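Local structure of enoyl-CoA hydratase (Geobacillus kaustophilus, 2PPY) at residues A20-H25 and D45-D50. The protein probably catalyses the hydration of enoyl-CoA thioesters in fatty acid beta-oxidation. Numbering follows the deposited sequence.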
loop_
_atom_site.group_PDB
_atom_site.type_symbol
_atom_site.label_atom_id
_atom_site.label_comp_id
_atom_site.label_asym_id
_atom_site.label_seq_id
_atom_site.Cartn_x
_atom_site.Cartn_y
_atom_site.Cartn_z
ATOM N N ALA A 20 34.486 -1.330 -1.201
ATOM C CA ALA A 20 34.645 -2.480 -2.077
ATOM C C ALA A 20 34.299 -2.020 -3.478
ATOM O O ALA A 20 33.324 -1.298 -3.678
ATOM C CB ALA A 20 33.718 -3.613 -1.654
ATOM N N GLU A 21 35.111 -2.414 -4.449
ATOM C CA GLU A 21 34.848 -2.035 -5.824
ATOM C C GLU A 21 34.615 -3.300 -6.619
ATOM O O GLU A 21 35.444 -4.207 -6.617
ATOM C CB GLU A 21 36.026 -1.272 -6.433
ATOM C CG GLU A 21 36.492 -0.071 -5.642
ATOM C CD GLU A 21 37.410 0.830 -6.453
ATOM O OE1 GLU A 21 38.101 0.317 -7.358
ATOM O OE2 GLU A 21 37.450 2.049 -6.182
ATOM N N ILE A 22 33.469 -3.365 -7.283
ATOM C CA ILE A 22 33.143 -4.519 -8.099
ATOM C C ILE A 22 33.400 -4.098 -9.539
ATOM O O ILE A 22 32.629 -3.326 -10.118
ATOM C CB ILE A 22 31.664 -4.925 -7.935
ATOM C CG1 ILE A 22 31.347 -5.170 -6.455
ATOM C CG2 ILE A 22 31.386 -6.181 -8.748
ATOM C CD1 ILE A 22 29.888 -5.531 -6.174
ATOM N N HIS A 23 34.503 -4.580 -10.104
ATOM C CA HIS A 23 34.847 -4.244 -11.478
ATOM C C HIS A 23 34.266 -5.271 -12.429
ATOM O O HIS A 23 34.437 -6.471 -12.238
ATOM C CB HIS A 23 36.364 -4.176 -11.653
ATOM C CG HIS A 23 36.993 -2.986 -11.000
ATOM N ND1 HIS A 23 37.596 -1.974 -11.718
ATOM C CD2 HIS A 23 37.108 -2.641 -9.696
ATOM C CE1 HIS A 23 38.056 -1.060 -10.883
ATOM N NE2 HIS A 23 37.774 -1.441 -9.650
ATOM N N LEU A 24 33.575 -4.787 -13.455
ATOM C CA LEU A 24 32.966 -5.661 -14.439
ATOM C C LEU A 24 33.862 -5.788 -15.675
ATOM O O LEU A 24 34.274 -4.786 -16.257
ATOM C CB LEU A 24 31.601 -5.105 -14.851
ATOM C CG LEU A 24 30.633 -4.734 -13.716
ATOM C CD1 LEU A 24 29.339 -4.184 -14.306
ATOM C CD2 LEU A 24 30.346 -5.950 -12.856
ATOM N N HIS A 25 34.170 -7.022 -16.056
ATOM C CA HIS A 25 34.992 -7.294 -17.230
ATOM C C HIS A 25 34.480 -8.570 -17.889
ATOM O O HIS A 25 35.105 -9.620 -17.806
ATOM C CB HIS A 25 36.478 -7.448 -16.849
ATOM C CG HIS A 25 36.721 -8.382 -15.702
ATOM N ND1 HIS A 25 37.106 -7.939 -14.456
ATOM C CD2 HIS A 25 36.651 -9.732 -15.617
ATOM C CE1 HIS A 25 37.263 -8.976 -13.651
ATOM N NE2 HIS A 25 36.991 -10.076 -14.332
ATOM N N ASP A 45 26.579 -11.104 -1.419
ATOM C CA ASP A 45 26.523 -11.883 -0.182
ATOM C C ASP A 45 27.840 -11.776 0.581
ATOM O O ASP A 45 27.851 -11.561 1.794
ATOM C CB ASP A 45 26.220 -13.359 -0.467
ATOM C CG ASP A 45 24.780 -13.595 -0.868
ATOM O OD1 ASP A 45 23.912 -12.792 -0.470
ATOM O OD2 ASP A 45 24.510 -14.592 -1.569
ATOM N N ASP A 46 28.949 -11.925 -0.136
ATOM C CA ASP A 46 30.265 -11.828 0.484
ATOM C C ASP A 46 30.439 -10.490 1.187
ATOM O O ASP A 46 30.817 -10.436 2.355
ATOM C CB ASP A 46 31.368 -11.966 -0.560
ATOM C CG ASP A 46 32.747 -11.738 0.030
ATOM O OD1 ASP A 46 33.210 -12.605 0.799
ATOM O OD2 ASP A 46 33.359 -10.688 -0.261
ATOM N N ILE A 47 30.165 -9.411 0.461
ATOM C CA ILE A 47 30.302 -8.069 1.003
ATOM C C ILE A 47 29.400 -7.830 2.209
ATOM O O ILE A 47 29.798 -7.148 3.156
ATOM C CB ILE A 47 30.031 -7.010 -0.088
ATOM C CG1 ILE A 47 31.103 -7.126 -1.181
ATOM C CG2 ILE A 47 30.043 -5.613 0.519
ATOM C CD1 ILE A 47 30.866 -6.265 -2.398
ATOM N N ARG A 48 28.192 -8.395 2.177
ATOM C CA ARG A 48 27.246 -8.248 3.283
ATOM C C ARG A 48 27.829 -8.820 4.569
ATOM O O ARG A 48 27.734 -8.211 5.631
ATOM C CB ARG A 48 25.940 -8.995 2.991
ATOM C CG ARG A 48 24.908 -8.268 2.156
ATOM C CD ARG A 48 23.738 -9.215 1.916
ATOM N NE ARG A 48 22.564 -8.576 1.329
ATOM C CZ ARG A 48 21.393 -9.187 1.187
ATOM N NH1 ARG A 48 21.251 -10.443 1.588
ATOM N NH2 ARG A 48 20.362 -8.546 0.654
ATOM N N PHE A 49 28.418 -10.007 4.469
ATOM C CA PHE A 49 28.989 -10.671 5.631
ATOM C C PHE A 49 30.355 -10.125 6.025
ATOM O O PHE A 49 31.020 -10.681 6.897
ATOM C CB PHE A 49 29.067 -12.180 5.378
ATOM C CG PHE A 49 27.766 -12.899 5.604
ATOM C CD1 PHE A 49 27.472 -13.460 6.846
ATOM C CD2 PHE A 49 26.826 -13.005 4.584
ATOM C CE1 PHE A 49 26.264 -14.119 7.068
ATOM C CE2 PHE A 49 25.614 -13.661 4.796
ATOM C CZ PHE A 49 25.334 -14.219 6.041
ATOM N N ASP A 50 30.769 -9.036 5.383
ATOM C CA ASP A 50 32.052 -8.409 5.687
ATOM C C ASP A 50 31.782 -7.068 6.366
ATOM O O ASP A 50 31.598 -6.056 5.698
ATOM C CB ASP A 50 32.851 -8.181 4.404
ATOM C CG ASP A 50 34.274 -7.723 4.676
ATOM O OD1 ASP A 50 34.534 -7.206 5.781
ATOM O OD2 ASP A 50 35.128 -7.869 3.777
#
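A20 and I47 bring strand 19-24 and the last turn of helix 34-48 together, with their CA atoms 7.7 Å apart, in the first beta-alpha-beta unit of the crotonase fold. The strand pairs through its backbone with strand 55-60, while the helix ends here: F49 N is still hydrogen-bonded to D45 O, but F49 is the first residue with a non-helical backbone. Between 20-25 and 45-50 the apolar contact on the helix side falls to I47 alone. Its CG1 branch lies anti to the carbonyl carbon (chi1 -64°) and runs on extended, bringing I47 CD1 to the strand, 4.0 Å from A20 CB, which sits beside the methyl rather than beyond it. I22 extends its own CG1 branch from the same face, and the two isoleucines approach obliquely. All three side chains are buried; V56, I53 and Q102 also touch I47. On the other face of the strand, polar groups are paired instead: H23 NE2 donates to E21 OE1 at 2.9 Å, nearly straight at 166°, on its anti side and 30° out of the carboxylate plane, while H23 ND1 is hydrogen-bonded to D61 OD1. Across the apolar contact, I47 points its terminal methyl at the flank of the I22 tip, I47 CD1 lying 4.0 Å from I22 CD1.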